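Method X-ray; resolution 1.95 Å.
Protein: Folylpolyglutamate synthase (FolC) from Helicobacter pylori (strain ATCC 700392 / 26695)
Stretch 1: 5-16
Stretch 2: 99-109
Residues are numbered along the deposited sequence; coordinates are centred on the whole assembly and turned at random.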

# COMPACT_ATOMS: atom_id res chain seq x y z
N PRO A 5 -19.15 -4.34 17.70
CA PRO A 5 -17.80 -4.90 17.81
C PRO A 5 -16.74 -3.81 17.93
O PRO A 5 -16.32 -3.47 19.05
CB PRO A 5 -17.64 -5.67 16.49
CG PRO A 5 -18.76 -5.18 15.58
CD PRO A 5 -19.55 -4.13 16.31
N LEU A 6 -16.33 -3.25 16.80
CA LEU A 6 -15.45 -2.09 16.81
C LEU A 6 -16.16 -0.81 17.24
O LEU A 6 -15.51 0.23 17.36
CB LEU A 6 -14.82 -1.89 15.43
CG LEU A 6 -14.17 -3.14 14.81
CD1 LEU A 6 -14.01 -2.98 13.30
CD2 LEU A 6 -12.84 -3.47 15.47
N ASN A 7 -17.47 -0.88 17.47
CA ASN A 7 -18.28 0.27 17.83
C ASN A 7 -18.47 0.34 19.34
O ASN A 7 -17.86 -0.41 20.11
CB ASN A 7 -19.64 0.20 17.12
CG ASN A 7 -19.72 1.11 15.91
OD1 ASN A 7 -19.91 2.32 16.03
ND2 ASN A 7 -19.59 0.53 14.72
N GLY A 8 -19.34 1.26 19.78
CA GLY A 8 -19.58 1.46 21.19
C GLY A 8 -18.72 2.57 21.77
O GLY A 8 -17.80 3.09 21.14
N LEU A 9 -19.03 2.91 23.03
CA LEU A 9 -18.33 4.01 23.70
C LEU A 9 -16.85 3.70 23.87
O LEU A 9 -16.00 4.58 23.68
CB LEU A 9 -18.98 4.30 25.05
CG LEU A 9 -20.24 5.15 25.08
CD1 LEU A 9 -20.55 5.58 26.50
CD2 LEU A 9 -20.10 6.37 24.17
N ASN A 10 -16.52 2.47 24.26
CA ASN A 10 -15.14 2.07 24.49
C ASN A 10 -14.54 1.35 23.29
O ASN A 10 -13.42 0.83 23.38
CB ASN A 10 -15.05 1.18 25.73
CG ASN A 10 -15.45 1.91 27.00
OD1 ASN A 10 -15.15 3.09 27.17
ND2 ASN A 10 -16.13 1.20 27.90
N GLY A 11 -15.24 1.33 22.16
CA GLY A 11 -14.78 0.60 21.00
C GLY A 11 -13.60 1.26 20.31
O GLY A 11 -13.22 2.40 20.57
N LEU A 12 -13.02 0.51 19.37
CA LEU A 12 -11.86 1.01 18.65
C LEU A 12 -12.21 2.21 17.78
O LEU A 12 -11.42 3.16 17.68
CB LEU A 12 -11.25 -0.11 17.81
CG LEU A 12 -10.20 0.34 16.79
CD1 LEU A 12 -9.00 0.94 17.51
CD2 LEU A 12 -9.77 -0.83 15.91
N LYS A 13 -13.38 2.18 17.14
CA LYS A 13 -13.76 3.28 16.24
C LYS A 13 -13.77 4.61 16.98
O LYS A 13 -13.22 5.61 16.49
CB LYS A 13 -15.12 2.99 15.61
CG LYS A 13 -15.69 4.16 14.82
CD LYS A 13 -17.08 3.86 14.27
CE LYS A 13 -17.00 3.06 12.97
NZ LYS A 13 -16.34 3.83 11.87
N ALA A 14 -14.36 4.64 18.18
CA ALA A 14 -14.40 5.87 18.96
C ALA A 14 -13.00 6.29 19.40
O ALA A 14 -12.68 7.48 19.42
CB ALA A 14 -15.32 5.70 20.17
N PHE A 15 -12.15 5.32 19.76
CA PHE A 15 -10.80 5.65 20.18
C PHE A 15 -9.99 6.26 19.04
O PHE A 15 -9.20 7.19 19.26
CB PHE A 15 -10.10 4.40 20.72
CG PHE A 15 -8.83 4.67 21.45
CD1 PHE A 15 -8.82 5.40 22.63
CD2 PHE A 15 -7.62 4.17 20.97
CE1 PHE A 15 -7.64 5.64 23.31
CE2 PHE A 15 -6.44 4.40 21.66
CZ PHE A 15 -6.45 5.14 22.83
N LEU A 16 -10.17 5.75 17.82
CA LEU A 16 -9.45 6.34 16.68
C LEU A 16 -9.95 7.75 16.37
O LEU A 16 -9.17 8.59 15.92
CB LEU A 16 -9.59 5.45 15.45
CG LEU A 16 -8.89 4.09 15.55
CD1 LEU A 16 -9.14 3.26 14.30
CD2 LEU A 16 -7.41 4.29 15.79
N GLY A 99 -10.33 -10.30 11.50
CA GLY A 99 -11.71 -10.21 11.91
C GLY A 99 -11.94 -9.07 12.88
O GLY A 99 -11.06 -8.70 13.67
N GLU A 100 -13.15 -8.50 12.82
CA GLU A 100 -13.47 -7.33 13.64
C GLU A 100 -13.29 -7.62 15.13
O GLU A 100 -12.78 -6.78 15.88
CB GLU A 100 -14.90 -6.88 13.37
CG GLU A 100 -15.12 -6.30 11.99
CD GLU A 100 -16.35 -5.42 11.94
OE1 GLU A 100 -16.46 -4.60 11.00
OE2 GLU A 100 -17.20 -5.53 12.85
N SER A 101 -13.71 -8.80 15.59
CA SER A 101 -13.64 -9.09 17.01
C SER A 101 -12.21 -9.32 17.47
O SER A 101 -11.87 -8.96 18.61
CB SER A 101 -14.52 -10.30 17.35
OG SER A 101 -14.45 -11.28 16.32
N VAL A 102 -11.37 -9.89 16.61
CA VAL A 102 -9.95 -10.05 16.94
C VAL A 102 -9.28 -8.68 17.08
O VAL A 102 -8.47 -8.45 17.98
CB VAL A 102 -9.25 -10.91 15.88
CG1 VAL A 102 -7.76 -10.97 16.13
CG2 VAL A 102 -9.85 -12.32 15.86
N LEU A 103 -9.61 -7.76 16.17
CA LEU A 103 -9.05 -6.42 16.24
C LEU A 103 -9.56 -5.65 17.46
O LEU A 103 -8.78 -4.97 18.15
CB LEU A 103 -9.38 -5.66 14.95
CG LEU A 103 -8.86 -4.23 14.81
CD1 LEU A 103 -7.35 -4.16 14.99
CD2 LEU A 103 -9.27 -3.67 13.45
N GLU A 104 -10.85 -5.76 17.75
CA GLU A 104 -11.40 -5.07 18.92
C GLU A 104 -10.79 -5.61 20.21
O GLU A 104 -10.55 -4.85 21.16
CB GLU A 104 -12.92 -5.21 18.94
CG GLU A 104 -13.59 -4.71 20.22
CD GLU A 104 -13.49 -3.20 20.39
OE1 GLU A 104 -13.26 -2.48 19.39
OE2 GLU A 104 -13.66 -2.72 21.53
N ASN A 105 -10.48 -6.91 20.25
CA ASN A 105 -9.87 -7.50 21.43
C ASN A 105 -8.46 -6.97 21.65
O ASN A 105 -8.06 -6.71 22.79
CB ASN A 105 -9.87 -9.02 21.32
CG ASN A 105 -9.04 -9.69 22.39
OD1 ASN A 105 -7.90 -10.11 22.15
ND2 ASN A 105 -9.59 -9.77 23.59
N ALA A 106 -7.68 -6.81 20.58
CA ALA A 106 -6.35 -6.22 20.73
C ALA A 106 -6.45 -4.78 21.23
O ALA A 106 -5.67 -4.36 22.09
CB ALA A 106 -5.60 -6.27 19.39
N HIS A 107 -7.41 -4.02 20.70
CA HIS A 107 -7.63 -2.66 21.17
C HIS A 107 -8.00 -2.65 22.65
O HIS A 107 -7.50 -1.82 23.42
CB HIS A 107 -8.72 -2.00 20.34
CG HIS A 107 -9.35 -0.82 21.01
ND1 HIS A 107 -8.68 0.38 21.19
CD2 HIS A 107 -10.56 -0.66 21.58
CE1 HIS A 107 -9.47 1.23 21.83
NE2 HIS A 107 -10.61 0.62 22.08
N GLN A 108 -8.87 -3.57 23.07
CA GLN A 108 -9.30 -3.60 24.46
C GLN A 108 -8.13 -3.82 25.41
O GLN A 108 -8.10 -3.25 26.51
CB GLN A 108 -10.37 -4.67 24.67
CG GLN A 108 -11.78 -4.23 24.30
CD GLN A 108 -12.14 -2.86 24.86
OE1 GLN A 108 -11.88 -2.57 26.03
NE2 GLN A 108 -12.74 -2.01 24.04
N GLN A 109 -7.14 -4.62 24.99
CA GLN A 109 -5.96 -4.82 25.83
C GLN A 109 -5.07 -3.58 25.86
O GLN A 109 -4.47 -3.27 26.89
CB GLN A 109 -5.16 -6.03 25.33
CG GLN A 109 -5.94 -7.33 25.29
CD GLN A 109 -5.09 -8.50 24.81
OE1 GLN A 109 -5.41 -9.16 23.83
NE2 GLN A 109 -3.98 -8.74 25.51

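Stretch 1 runs as loop and turn until Gly 11, the N-cap residue, and then enters a helix at Leu 12; stretch 2 is helical from Glu 100 onward, capped by Gly 99. The two helix axes cross at 56°, with a closest approach of 10.7 Å; much of the close contact falls to the loop before the first helix. The CA atoms of Leu 6 and Glu 104 lie 5.5 Å apart, those of Pro 5 and Ser 101 6.0 Å. Within stretch 1, Lys 13 N donates to Leu 6 O at 2.9 Å, tying the first helical turn back to the loop. Summed over both sides, the contact buries 534 Å².

Three hydrogen bonds join the stretches, all using backbone atoms of stretch 1 and side chains of stretch 2. Leu 12 N, at the start of its helix, donates to Glu 104 OE1 (3.0 Å, N-H...O angle 149°). A first-turn amide has no preceding helical carbonyl to satisfy it, and the carboxylate supplies an acceptor. Asn 10 O, the backbone carbonyl oxygen, accepts twice: from His 107 NE2 at 3.1 Å and 149°, and from Gln 108 NE2 at 3.0 Å and a more bent 135°. The carbonyl oxygen sits at the edge of the imidazole, near its plane, as suits an in-plane N-H donor. Because NE2 donates here, it carries a proton; ND1 is hydrogen-bonded elsewhere in the structure. Gln 108 NE2 also donates to Glu 104 OE2 (2.8 Å, 167°), linking the two side chains one helical turn apart.

The imidazole has a second role. Leu 12 CA lies over one ring face, 3.7 Å from the His 107 centroid and 14° off the ring normal, a CH-pi contact. Phe 15 CB approaches His 107 CE1 to 3.4 Å, while the two rings meet obliquely, centroids 5.2 Å apart and planes at 47°.

Apolar packing centres on Leu 103, whose CG lies 3.7 Å from Leu 12 CD2 and 4.1 Å from Leu 6 CD2. The CA-to-CB bond of Leu 6 points sideways, but the end of the side chain comes nearer to the helix: CD2 reaches 3.3 Å from Glu 100 O, and CD1 lies 3.6 Å from Glu 100 CD. Pro 5 CG adds a van der Waals contact with Glu 100 OE2 at 3.2 Å. Proximity alone is not bonding: Pro 5 O and Glu 104 OE1 are 3.2 Å apart, yet both are acceptors.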